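Local coordinates for mandelate racemase/muconate lactonizing enzyme-like protein (PDB 2QQ6) that binds magnesium in an enolase-superfamily fold and may act as a lyase, as family members are generally assigned, at residues 31-43 against 316-328. Sequence-based numbering, arbitrary orientation.
Sequences DEHGLGECYPSAP and APHNVSSPVGTVA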
loop_
_atom_site.group_PDB
_atom_site.type_symbol
_atom_site.label_atom_id
_atom_site.label_comp_id
_atom_site.label_asym_id
_atom_site.label_seq_id
_atom_site.Cartn_x
_atom_site.Cartn_y
_atom_site.Cartn_z
ATOM N N ASP B 31 -5.299 33.484 2.252
ATOM C CA ASP B 31 -5.323 33.679 3.698
ATOM C C ASP B 31 -6.004 32.476 4.377
ATOM O O ASP B 31 -5.720 32.149 5.534
ATOM C CB ASP B 31 -6.069 34.981 4.037
ATOM C CG ASP B 31 -7.536 34.956 3.603
ATOM O OD1 ASP B 31 -7.807 34.871 2.381
ATOM O OD2 ASP B 31 -8.423 35.019 4.487
ATOM N N GLU B 32 -6.886 31.816 3.630
ATOM C CA GLU B 32 -7.648 30.666 4.108
ATOM C C GLU B 32 -6.929 29.316 4.070
ATOM O O GLU B 32 -5.994 29.111 3.291
ATOM C CB GLU B 32 -8.949 30.567 3.313
ATOM C CG GLU B 32 -10.108 31.254 3.978
ATOM C CD GLU B 32 -10.608 30.469 5.166
ATOM O OE1 GLU B 32 -9.764 29.905 5.901
ATOM O OE2 GLU B 32 -11.842 30.419 5.368
ATOM N N HIS B 33 -7.391 28.392 4.912
ATOM C CA HIS B 33 -6.808 27.058 4.986
ATOM C C HIS B 33 -7.807 26.000 5.464
ATOM O O HIS B 33 -8.848 26.318 6.043
ATOM C CB HIS B 33 -5.619 27.055 5.945
ATOM C CG HIS B 33 -6.014 27.123 7.389
ATOM N ND1 HIS B 33 -5.198 26.680 8.407
ATOM C CD2 HIS B 33 -7.147 27.567 7.982
ATOM C CE1 HIS B 33 -5.814 26.845 9.566
ATOM N NE2 HIS B 33 -6.998 27.380 9.334
ATOM N N GLY B 34 -7.462 24.740 5.223
ATOM C CA GLY B 34 -8.290 23.627 5.646
ATOM C C GLY B 34 -7.437 22.732 6.526
ATOM O O GLY B 34 -6.208 22.709 6.391
ATOM N N LEU B 35 -8.069 21.988 7.427
ATOM C CA LEU B 35 -7.310 21.117 8.318
ATOM C C LEU B 35 -7.690 19.629 8.265
ATOM O O LEU B 35 -8.868 19.270 8.277
ATOM C CB LEU B 35 -7.437 21.617 9.760
ATOM C CG LEU B 35 -6.492 20.958 10.772
ATOM C CD1 LEU B 35 -5.106 21.570 10.623
ATOM C CD2 LEU B 35 -7.013 21.151 12.194
ATOM N N GLY B 36 -6.672 18.774 8.219
ATOM C CA GLY B 36 -6.894 17.338 8.185
ATOM C C GLY B 36 -5.837 16.559 8.960
ATOM O O GLY B 36 -4.716 17.045 9.154
ATOM N N GLU B 37 -6.191 15.352 9.402
ATOM C CA GLU B 37 -5.267 14.505 10.164
ATOM C C GLU B 37 -5.102 13.115 9.546
ATOM O O GLU B 37 -6.091 12.448 9.230
ATOM C CB GLU B 37 -5.759 14.346 11.601
ATOM C CG GLU B 37 -4.767 13.676 12.517
ATOM C CD GLU B 37 -5.392 13.267 13.830
ATOM O OE1 GLU B 37 -6.472 13.804 14.155
ATOM O OE2 GLU B 37 -4.806 12.416 14.540
ATOM N N CYS B 38 -3.853 12.680 9.380
ATOM C CA CYS B 38 -3.572 11.365 8.817
ATOM C C CYS B 38 -3.646 10.309 9.912
ATOM O O CYS B 38 -3.571 10.620 11.105
ATOM C CB CYS B 38 -2.172 11.320 8.194
ATOM S SG CYS B 38 -1.929 12.232 6.637
ATOM N N TYR B 39 -3.809 9.059 9.495
ATOM C CA TYR B 39 -3.856 7.933 10.412
ATOM C C TYR B 39 -2.409 7.665 10.825
ATOM O O TYR B 39 -1.471 7.948 10.077
ATOM C CB TYR B 39 -4.438 6.714 9.694
ATOM C CG TYR B 39 -4.191 5.386 10.381
ATOM C CD1 TYR B 39 -5.085 4.886 11.327
ATOM C CD2 TYR B 39 -3.045 4.631 10.093
ATOM C CE1 TYR B 39 -4.843 3.670 11.967
ATOM C CE2 TYR B 39 -2.797 3.424 10.728
ATOM C CZ TYR B 39 -3.698 2.952 11.664
ATOM O OH TYR B 39 -3.448 1.768 12.311
ATOM N N PRO B 40 -2.203 7.143 12.036
ATOM C CA PRO B 40 -0.837 6.861 12.487
ATOM C C PRO B 40 -0.221 5.666 11.764
ATOM O O PRO B 40 -0.224 4.549 12.261
ATOM C CB PRO B 40 -1.015 6.616 13.979
ATOM C CG PRO B 40 -2.425 6.066 14.064
ATOM C CD PRO B 40 -3.172 6.976 13.131
ATOM N N SER B 41 0.324 5.906 10.584
ATOM C CA SER B 41 0.920 4.824 9.824
ATOM C C SER B 41 2.438 4.926 9.684
ATOM O O SER B 41 2.982 5.989 9.362
ATOM C CB SER B 41 0.279 4.763 8.439
ATOM O OG SER B 41 0.757 3.648 7.713
ATOM N N ALA B 42 3.111 3.805 9.941
ATOM C CA ALA B 42 4.564 3.706 9.818
ATOM C C ALA B 42 5.232 4.933 10.416
ATOM O O ALA B 42 4.696 5.524 11.360
ATOM C CB ALA B 42 4.930 3.556 8.355
ATOM N N PRO B 43 6.419 5.325 9.903
ATOM C CA PRO B 43 7.016 6.512 10.511
ATOM C C PRO B 43 6.336 7.759 9.970
ATOM O O PRO B 43 6.297 7.978 8.758
ATOM C CB PRO B 43 8.472 6.408 10.092
ATOM C CG PRO B 43 8.367 5.790 8.739
ATOM C CD PRO B 43 7.381 4.690 8.980
ATOM N N ALA B 316 -19.462 1.150 10.399
ATOM C CA ALA B 316 -18.893 1.555 11.681
ATOM C C ALA B 316 -17.392 1.723 11.552
ATOM O O ALA B 316 -16.629 0.850 11.941
ATOM C CB ALA B 316 -19.211 0.508 12.732
ATOM N N PRO B 317 -16.949 2.866 11.030
ATOM C CA PRO B 317 -15.527 3.151 10.840
ATOM C C PRO B 317 -14.619 2.979 12.054
ATOM O O PRO B 317 -15.024 3.193 13.194
ATOM C CB PRO B 317 -15.534 4.582 10.315
ATOM C CG PRO B 317 -16.727 5.170 10.978
ATOM C CD PRO B 317 -17.757 4.080 10.832
ATOM N N HIS B 318 -13.381 2.580 11.771
ATOM C CA HIS B 318 -12.333 2.369 12.768
ATOM C C HIS B 318 -11.726 3.761 12.962
ATOM O O HIS B 318 -11.461 4.463 11.990
ATOM C CB HIS B 318 -11.311 1.358 12.199
ATOM C CG HIS B 318 -10.109 1.108 13.067
ATOM N ND1 HIS B 318 -8.880 1.686 12.822
ATOM C CD2 HIS B 318 -9.934 0.298 14.140
ATOM C CE1 HIS B 318 -8.003 1.240 13.702
ATOM N NE2 HIS B 318 -8.616 0.397 14.515
ATOM N N ASN B 319 -11.533 4.167 14.209
ATOM C CA ASN B 319 -10.995 5.489 14.499
ATOM C C ASN B 319 -9.884 5.422 15.523
ATOM O O ASN B 319 -10.059 4.856 16.602
ATOM C CB ASN B 319 -12.107 6.391 15.042
ATOM C CG ASN B 319 -11.684 7.844 15.167
ATOM O OD1 ASN B 319 -10.614 8.159 15.687
ATOM N ND2 ASN B 319 -12.536 8.742 14.699
ATOM N N VAL B 320 -8.750 6.025 15.197
ATOM C CA VAL B 320 -7.616 6.030 16.108
ATOM C C VAL B 320 -6.917 7.385 16.038
ATOM O O VAL B 320 -5.712 7.492 16.268
ATOM C CB VAL B 320 -6.630 4.903 15.735
ATOM C CG1 VAL B 320 -5.826 5.290 14.510
ATOM C CG2 VAL B 320 -5.743 4.589 16.897
ATOM N N SER B 321 -7.682 8.424 15.722
ATOM C CA SER B 321 -7.115 9.764 15.609
ATOM C C SER B 321 -7.628 10.733 16.668
ATOM O O SER B 321 -8.518 10.405 17.452
ATOM C CB SER B 321 -7.385 10.327 14.211
ATOM O OG SER B 321 -6.765 9.520 13.227
ATOM N N SER B 322 -7.045 11.929 16.673
ATOM C CA SER B 322 -7.379 12.994 17.615
ATOM C C SER B 322 -8.701 13.676 17.257
ATOM O O SER B 322 -9.440 13.185 16.405
ATOM C CB SER B 322 -6.253 14.021 17.614
ATOM O OG SER B 322 -6.186 14.669 16.362
ATOM N N PRO B 323 -9.016 14.819 17.898
ATOM C CA PRO B 323 -10.277 15.492 17.576
ATOM C C PRO B 323 -10.434 15.861 16.097
ATOM O O PRO B 323 -11.552 15.903 15.577
ATOM C CB PRO B 323 -10.246 16.726 18.478
ATOM C CG PRO B 323 -9.475 16.262 19.657
ATOM C CD PRO B 323 -8.343 15.509 19.016
ATOM N N VAL B 324 -9.322 16.129 15.419
ATOM C CA VAL B 324 -9.386 16.501 14.007
ATOM C C VAL B 324 -9.919 15.350 13.146
ATOM O O VAL B 324 -10.984 15.474 12.524
ATOM C CB VAL B 324 -8.005 16.948 13.474
ATOM C CG1 VAL B 324 -8.076 17.194 11.979
ATOM C CG2 VAL B 324 -7.576 18.217 14.167
ATOM N N GLY B 325 -9.185 14.238 13.111
ATOM C CA GLY B 325 -9.625 13.098 12.330
ATOM C C GLY B 325 -10.991 12.637 12.801
ATOM O O GLY B 325 -11.923 12.462 12.015
ATOM N N THR B 326 -11.106 12.458 14.105
ATOM C CA THR B 326 -12.344 12.007 14.698
ATOM C C THR B 326 -13.574 12.776 14.263
ATOM O O THR B 326 -14.581 12.176 13.886
ATOM C CB THR B 326 -12.273 12.075 16.215
ATOM O OG1 THR B 326 -11.145 11.316 16.657
ATOM C CG2 THR B 326 -13.549 11.521 16.831
ATOM N N VAL B 327 -13.514 14.100 14.313
ATOM C CA VAL B 327 -14.694 14.859 13.946
ATOM C C VAL B 327 -15.067 14.685 12.487
ATOM O O VAL B 327 -16.237 14.495 12.172
ATOM C CB VAL B 327 -14.538 16.345 14.279
ATOM C CG1 VAL B 327 -15.839 17.084 13.957
ATOM C CG2 VAL B 327 -14.223 16.505 15.752
ATOM N N ALA B 328 -14.078 14.737 11.602
ATOM C CA ALA B 328 -14.334 14.554 10.173
ATOM C C ALA B 328 -15.084 13.233 9.987
ATOM O O ALA B 328 -16.051 13.145 9.228
ATOM C CB ALA B 328 -13.022 14.524 9.401
#
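Tyr39 CE1 lies 4.3 Å from His318 CE1, at the imidazole's edge and near its plane, while Val320 approaches the Tyr39 ring obliquely. Pro40 CD covers one face of the tyrosine, offset toward the rim, and Ser41 CB lies in plane at its edge; the Tyr39 hydroxyl hydrogen-bonds to Phe79 O of the second subunit. The other flat group is the Glu37 carboxylate, which takes the polar bonds of the contact. Glu37 OE2 uses its syn lone pair for an almost straight bond from Ser322 N (3.1 Å, 178°). Glu37 OE1 accepts from Gly325 N at 2.9 Å, met on the anti side and 31° out of plane. With CG anti to the backbone N and the chain extended beyond it, the acid spans the gap to the N-terminal end of helix 323-334, whose positive dipole end would probably stabilise its negative charge. Beside it, Val324 CG2 packs on Leu35 CD2 at 3.6 Å. His318 also contacts the magnesium ligand Glu268 and hydrogen-bonds through ND1 to Asp291, so the contact runs from the N-terminal domain to the edge of the barrel's metal site. Strand 32-37 crosses helix segment 323-328 almost perpendicularly (97°), with strand 21-29 as its sheet neighbour, helix 86-106 against Tyr39, and strand 342-344 flanking His318.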